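Local coordinates for protein putative aminooxidase (Propionibacterium acnes, PDB 2BA9) that isomerises polyunsaturated fatty acids, producing conjugated linoleic acid, probably with the help of its bound flavin-adenine dinucleotide, at residues G44-M58 and K361-H373. Sequence-based numbering, arbitrary orientation.
Sequences GKCHSPNYHGRRYEM and KIIEEQTWYYFPH. With FAD (flavin-adenine dinucleotide), chain D.
Lys45 and Trp368 lie against each other beside the FAD. Three hydrogen bonds cross between 44-58 and 361-373. Lys45 NZ donates to Tyr369 O at 3.0 Å, nearly in line with the carbonyl. The Lys45 chain bends at chi3 and chi4, which brings Lys45 NZ to FAD O2A as well, at 2.6 Å. Glu401 adds a salt bridge to the same nitrogen. Trp368 NE1 gives a bent bond to Met58 O, tilted from the indole plane. Tyr56 OH donates to Glu364 OE1 at 2.6 Å, with the carboxylate turned steeply to the ring. Water joins the other carboxylate oxygen, OE2, to His47 NE2.

Aromatic and apolar packing fills in between. Lys45 CG rests 3.6 Å from Trp368 CE3, the two side chains running past each other in opposite directions. FAD C8M sits over one indole face, 3.3 Å from Trp368 CD1, and Gln366 CG covers the opposite face. The indole also turns its edge to the face of His47, an offset edge-to-face pair with planes at 73°. Met58 folds back on itself, and its CE meets Gln366 CB at 3.7 Å. Further out, Ile363 CD1 packs on Tyr51 CD1 at 3.7 Å. Tyr370 points its ring edge at the flavin, and its hydroxyl bonds to Phe168 O.

The contact thus forms one wall of the FAD pocket in this flavin-containing amine oxidoreductase fold. Segment 44-58 carries a short beta hairpin, strands 50-51 and 54-55, joined by a type I' turn from Tyr51 to Arg54. Helix 204-215 touches it through Cys46, His47 and Arg55. Strand 359-373 is an outermost strand of the mixed sheet, paired with 277-288, and helix 341-355 meets Ile362.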
# COMPACT_ATOMS: atom_id res chain seq x y z
N GLY A 44 1.05 -6.77 -9.05
CA GLY A 44 1.11 -5.31 -8.98
C GLY A 44 2.35 -4.78 -8.26
O GLY A 44 3.49 -4.94 -8.74
N LYS A 45 2.13 -4.15 -7.11
CA LYS A 45 3.21 -3.51 -6.35
C LYS A 45 3.90 -4.46 -5.35
O LYS A 45 4.81 -4.07 -4.62
CB LYS A 45 2.70 -2.22 -5.67
CG LYS A 45 2.27 -1.15 -6.68
CD LYS A 45 2.17 0.23 -6.05
CE LYS A 45 0.90 0.37 -5.21
NZ LYS A 45 -0.33 0.50 -6.05
N CYS A 46 3.43 -5.71 -5.33
CA CYS A 46 4.24 -6.83 -4.85
C CYS A 46 5.03 -7.31 -6.06
O CYS A 46 4.53 -8.10 -6.86
CB CYS A 46 3.37 -7.95 -4.31
SG CYS A 46 2.47 -7.48 -2.83
N HIS A 47 6.26 -6.81 -6.17
CA HIS A 47 7.05 -6.94 -7.40
C HIS A 47 8.47 -7.30 -7.06
O HIS A 47 9.22 -6.46 -6.54
CB HIS A 47 7.01 -5.63 -8.17
CG HIS A 47 7.39 -5.76 -9.61
ND1 HIS A 47 6.60 -6.39 -10.53
CD2 HIS A 47 8.49 -5.33 -10.28
CE1 HIS A 47 7.18 -6.35 -11.71
NE2 HIS A 47 8.33 -5.70 -11.59
N SER A 48 8.84 -8.53 -7.40
CA SER A 48 10.09 -9.13 -6.95
C SER A 48 10.93 -9.69 -8.11
O SER A 48 10.88 -10.88 -8.39
CB SER A 48 9.77 -10.24 -5.95
OG SER A 48 8.73 -9.85 -5.06
N PRO A 49 11.70 -8.82 -8.79
CA PRO A 49 12.55 -9.30 -9.88
C PRO A 49 13.83 -10.01 -9.44
O PRO A 49 14.21 -9.97 -8.27
CB PRO A 49 12.90 -8.02 -10.66
CG PRO A 49 12.14 -6.89 -10.00
CD PRO A 49 11.82 -7.36 -8.62
N ASN A 50 14.49 -10.62 -10.41
CA ASN A 50 15.64 -11.46 -10.17
C ASN A 50 16.95 -10.71 -10.40
O ASN A 50 17.04 -9.83 -11.27
CB ASN A 50 15.62 -12.69 -11.08
CG ASN A 50 14.40 -13.57 -10.88
OD1 ASN A 50 14.46 -14.54 -10.13
ND2 ASN A 50 13.32 -13.25 -11.57
N TYR A 51 17.97 -11.07 -9.62
CA TYR A 51 19.33 -10.60 -9.83
C TYR A 51 20.28 -11.59 -9.19
O TYR A 51 20.17 -11.85 -8.01
CB TYR A 51 19.55 -9.22 -9.23
CG TYR A 51 20.93 -8.64 -9.54
CD1 TYR A 51 21.25 -8.20 -10.83
CD2 TYR A 51 21.91 -8.53 -8.56
CE1 TYR A 51 22.49 -7.68 -11.13
CE2 TYR A 51 23.18 -7.99 -8.86
CZ TYR A 51 23.46 -7.58 -10.15
OH TYR A 51 24.69 -7.04 -10.49
N HIS A 52 21.22 -12.11 -9.98
CA HIS A 52 22.22 -13.08 -9.52
C HIS A 52 21.62 -14.22 -8.69
O HIS A 52 22.04 -14.48 -7.57
CB HIS A 52 23.34 -12.36 -8.73
CG HIS A 52 24.31 -11.61 -9.59
ND1 HIS A 52 25.47 -11.06 -9.09
CD2 HIS A 52 24.31 -11.34 -10.92
CE1 HIS A 52 26.13 -10.45 -10.06
NE2 HIS A 52 25.46 -10.62 -11.19
N GLY A 53 20.61 -14.89 -9.25
CA GLY A 53 20.07 -16.12 -8.66
C GLY A 53 19.08 -15.95 -7.52
O GLY A 53 18.60 -16.93 -6.96
N ARG A 54 18.77 -14.71 -7.15
CA ARG A 54 17.86 -14.43 -6.04
C ARG A 54 16.99 -13.24 -6.40
O ARG A 54 17.32 -12.47 -7.30
CB ARG A 54 18.64 -14.15 -4.73
CG ARG A 54 19.52 -15.31 -4.27
CD ARG A 54 19.95 -15.22 -2.81
NE ARG A 54 21.20 -14.50 -2.64
CZ ARG A 54 21.94 -14.48 -1.53
NH1 ARG A 54 21.58 -15.16 -0.44
NH2 ARG A 54 23.07 -13.77 -1.51
N ARG A 55 15.87 -13.11 -5.71
CA ARG A 55 14.93 -12.05 -6.00
C ARG A 55 15.06 -10.91 -5.02
O ARG A 55 15.21 -11.10 -3.81
CB ARG A 55 13.50 -12.59 -6.01
CG ARG A 55 13.28 -13.72 -7.02
CD ARG A 55 11.93 -14.36 -6.90
NE ARG A 55 10.86 -13.54 -7.49
CZ ARG A 55 9.61 -13.95 -7.69
NH1 ARG A 55 9.24 -15.18 -7.37
NH2 ARG A 55 8.73 -13.13 -8.24
N TYR A 56 14.98 -9.70 -5.55
CA TYR A 56 14.93 -8.52 -4.71
C TYR A 56 13.54 -7.89 -4.83
O TYR A 56 12.74 -8.29 -5.68
CB TYR A 56 16.03 -7.52 -5.09
CG TYR A 56 15.96 -7.00 -6.50
CD1 TYR A 56 15.38 -5.77 -6.78
CD2 TYR A 56 16.51 -7.71 -7.56
CE1 TYR A 56 15.34 -5.27 -8.07
CE2 TYR A 56 16.47 -7.22 -8.85
CZ TYR A 56 15.88 -6.00 -9.10
OH TYR A 56 15.84 -5.51 -10.38
N GLU A 57 13.26 -6.93 -3.96
CA GLU A 57 11.94 -6.33 -3.89
C GLU A 57 12.01 -4.91 -4.46
O GLU A 57 12.78 -4.05 -3.99
CB GLU A 57 11.43 -6.30 -2.45
CG GLU A 57 11.31 -7.65 -1.73
CD GLU A 57 10.06 -8.46 -2.10
OE1 GLU A 57 9.58 -8.35 -3.26
OE2 GLU A 57 9.56 -9.23 -1.23
N MET A 58 11.24 -4.69 -5.51
CA MET A 58 10.98 -3.35 -6.01
C MET A 58 9.73 -2.76 -5.34
O MET A 58 9.48 -1.56 -5.43
CB MET A 58 10.84 -3.37 -7.54
CG MET A 58 12.19 -3.45 -8.26
SD MET A 58 13.34 -2.07 -7.92
CE MET A 58 12.29 -0.69 -8.40
N LYS A 361 26.02 1.65 -9.03
CA LYS A 361 25.05 1.49 -10.10
C LYS A 361 23.62 1.43 -9.58
O LYS A 361 23.38 0.83 -8.56
CB LYS A 361 25.35 0.19 -10.84
CG LYS A 361 24.80 0.16 -12.24
CD LYS A 361 25.65 0.95 -13.22
CE LYS A 361 26.98 0.24 -13.56
NZ LYS A 361 26.92 -1.23 -13.52
N ILE A 362 22.70 2.03 -10.33
CA ILE A 362 21.25 1.82 -10.17
C ILE A 362 20.79 0.99 -11.37
O ILE A 362 20.80 1.47 -12.52
CB ILE A 362 20.42 3.14 -10.15
CG1 ILE A 362 20.87 4.08 -9.02
CG2 ILE A 362 18.96 2.83 -9.97
CD1 ILE A 362 20.51 5.55 -9.27
N ILE A 363 20.41 -0.26 -11.10
CA ILE A 363 20.04 -1.19 -12.18
C ILE A 363 18.54 -1.13 -12.50
O ILE A 363 18.13 -1.51 -13.59
CB ILE A 363 20.48 -2.67 -11.88
CG1 ILE A 363 19.67 -3.28 -10.72
CG2 ILE A 363 22.01 -2.74 -11.58
CD1 ILE A 363 19.66 -4.82 -10.69
N GLU A 364 17.74 -0.64 -11.55
CA GLU A 364 16.30 -0.45 -11.76
C GLU A 364 15.73 0.71 -10.92
O GLU A 364 16.06 0.87 -9.74
CB GLU A 364 15.52 -1.73 -11.45
CG GLU A 364 14.11 -1.76 -12.01
CD GLU A 364 13.31 -3.02 -11.66
OE1 GLU A 364 13.88 -4.04 -11.23
OE2 GLU A 364 12.08 -2.97 -11.83
N GLU A 365 14.86 1.49 -11.54
CA GLU A 365 14.14 2.57 -10.88
C GLU A 365 12.67 2.52 -11.22
O GLU A 365 12.31 2.29 -12.38
CB GLU A 365 14.68 3.93 -11.31
CG GLU A 365 14.18 5.05 -10.45
CD GLU A 365 14.73 6.36 -10.87
OE1 GLU A 365 14.18 6.92 -11.85
OE2 GLU A 365 15.73 6.82 -10.26
N GLN A 366 11.84 2.76 -10.21
CA GLN A 366 10.40 2.81 -10.39
C GLN A 366 9.80 3.90 -9.52
O GLN A 366 10.05 3.90 -8.32
CB GLN A 366 9.78 1.48 -9.97
CG GLN A 366 8.27 1.41 -10.17
CD GLN A 366 7.89 1.26 -11.60
OE1 GLN A 366 8.31 0.31 -12.27
NE2 GLN A 366 7.07 2.17 -12.09
N THR A 367 9.03 4.81 -10.12
CA THR A 367 8.09 5.64 -9.34
C THR A 367 6.71 4.99 -9.41
O THR A 367 6.13 4.80 -10.49
CB THR A 367 8.04 7.12 -9.79
OG1 THR A 367 9.34 7.70 -9.66
CG2 THR A 367 7.07 7.91 -8.91
N TRP A 368 6.18 4.63 -8.26
CA TRP A 368 4.94 3.88 -8.18
C TRP A 368 3.75 4.81 -7.96
O TRP A 368 3.86 5.83 -7.28
CB TRP A 368 4.99 2.94 -6.98
CG TRP A 368 5.99 1.86 -7.03
CD1 TRP A 368 7.15 1.79 -6.33
CD2 TRP A 368 5.90 0.64 -7.78
NE1 TRP A 368 7.79 0.61 -6.59
CE2 TRP A 368 7.04 -0.12 -7.47
CE3 TRP A 368 4.96 0.11 -8.66
CZ2 TRP A 368 7.28 -1.38 -8.03
CZ3 TRP A 368 5.19 -1.14 -9.22
CH2 TRP A 368 6.34 -1.87 -8.90
N TYR A 369 2.60 4.45 -8.54
CA TYR A 369 1.32 5.04 -8.16
C TYR A 369 1.00 4.41 -6.82
O TYR A 369 0.74 3.20 -6.71
CB TYR A 369 0.24 4.72 -9.18
CG TYR A 369 -1.14 5.18 -8.80
CD1 TYR A 369 -1.61 6.43 -9.19
CD2 TYR A 369 -1.99 4.36 -8.06
CE1 TYR A 369 -2.91 6.84 -8.86
CE2 TYR A 369 -3.27 4.77 -7.72
CZ TYR A 369 -3.72 6.00 -8.11
OH TYR A 369 -4.99 6.39 -7.77
N TYR A 370 1.04 5.25 -5.80
CA TYR A 370 1.11 4.78 -4.44
C TYR A 370 0.07 5.48 -3.59
O TYR A 370 -0.25 6.65 -3.81
CB TYR A 370 2.50 5.05 -3.88
CG TYR A 370 2.88 4.17 -2.71
CD1 TYR A 370 3.10 2.81 -2.89
CD2 TYR A 370 3.02 4.69 -1.43
CE1 TYR A 370 3.43 1.99 -1.82
CE2 TYR A 370 3.36 3.87 -0.35
CZ TYR A 370 3.57 2.52 -0.57
OH TYR A 370 3.91 1.70 0.46
N PHE A 371 -0.43 4.73 -2.62
CA PHE A 371 -1.34 5.21 -1.59
C PHE A 371 -2.40 6.19 -2.07
O PHE A 371 -2.37 7.36 -1.68
CB PHE A 371 -0.54 5.82 -0.42
CG PHE A 371 -1.41 6.23 0.76
CD1 PHE A 371 -2.50 5.45 1.17
CD2 PHE A 371 -1.14 7.39 1.46
CE1 PHE A 371 -3.28 5.80 2.27
CE2 PHE A 371 -1.93 7.78 2.55
CZ PHE A 371 -3.01 6.97 2.95
N PRO A 372 -3.35 5.72 -2.91
CA PRO A 372 -4.46 6.62 -3.20
C PRO A 372 -5.25 6.88 -1.94
O PRO A 372 -5.51 5.96 -1.16
CB PRO A 372 -5.31 5.82 -4.21
CG PRO A 372 -4.95 4.37 -3.94
CD PRO A 372 -3.48 4.42 -3.59
N HIS A 373 -5.62 8.13 -1.74
CA HIS A 373 -6.40 8.52 -0.58
C HIS A 373 -7.07 9.87 -0.85
O HIS A 373 -6.88 10.46 -1.93
CB HIS A 373 -5.51 8.58 0.66
CG HIS A 373 -4.43 9.60 0.60
ND1 HIS A 373 -3.27 9.42 -0.13
CD2 HIS A 373 -4.29 10.80 1.21
CE1 HIS A 373 -2.48 10.46 0.02
NE2 HIS A 373 -3.08 11.32 0.83
PA FAD D . -1.63 -2.81 -7.11
O1A FAD D . -0.68 -3.63 -6.29
O2A FAD D . -1.13 -1.47 -7.60
O5B FAD D . -2.01 -3.65 -8.42
C5B FAD D . -2.94 -3.08 -9.31
C4B FAD D . -3.00 -3.89 -10.59
O4B FAD D . -3.97 -3.32 -11.44
C3B FAD D . -1.66 -3.91 -11.32
O3B FAD D . -1.28 -5.24 -11.59
C2B FAD D . -1.92 -3.09 -12.56
O2B FAD D . -1.06 -3.45 -13.65
C1B FAD D . -3.43 -3.29 -12.75
N9A FAD D . -3.99 -2.19 -13.56
C8A FAD D . -3.87 -0.84 -13.35
N7A FAD D . -4.51 -0.17 -14.35
C5A FAD D . -5.05 -1.10 -15.20
C6A FAD D . -5.79 -0.99 -16.39
N6A FAD D . -6.43 0.18 -16.68
N1A FAD D . -6.21 -2.16 -17.02
C2A FAD D . -5.87 -3.41 -16.52
N3A FAD D . -5.13 -3.50 -15.35
C4A FAD D . -4.71 -2.37 -14.71
N1 FAD D . 2.26 -3.46 1.44
C2 FAD D . 2.30 -4.10 2.66
O2 FAD D . 1.32 -4.73 3.05
N3 FAD D . 3.43 -4.01 3.45
C4 FAD D . 4.53 -3.30 3.01
O4 FAD D . 5.53 -3.26 3.74
C4X FAD D . 4.50 -2.66 1.76
N5 FAD D . 5.58 -1.93 1.30
C5X FAD D . 5.62 -1.43 0.01
C6 FAD D . 6.77 -0.82 -0.48
C7 FAD D . 6.81 -0.36 -1.79
C7M FAD D . 8.08 0.28 -2.29
C8 FAD D . 5.69 -0.50 -2.61
C8M FAD D . 5.68 -0.02 -4.03
C9 FAD D . 4.54 -1.11 -2.11
C9A FAD D . 4.49 -1.57 -0.79
N10 FAD D . 3.33 -2.17 -0.26
C10 FAD D . 3.36 -2.77 0.98
C1' FAD D . 1.98 -1.89 -0.84
C2' FAD D . 1.43 -3.08 -1.62
O2' FAD D . 2.39 -3.61 -2.52
C3' FAD D . 0.19 -2.60 -2.35
O3' FAD D . -0.68 -1.94 -1.43
C4' FAD D . -0.52 -3.77 -3.03
O4' FAD D . 0.24 -4.25 -4.14
C5' FAD D . -1.90 -3.31 -3.45
O5' FAD D . -2.47 -4.23 -4.34
P FAD D . -3.63 -3.76 -5.37
O1P FAD D . -4.04 -4.92 -6.27
O2P FAD D . -4.77 -3.24 -4.56
O3P FAD D . -2.99 -2.62 -6.29
O HOH W 1 10.82 -4.77 -13.03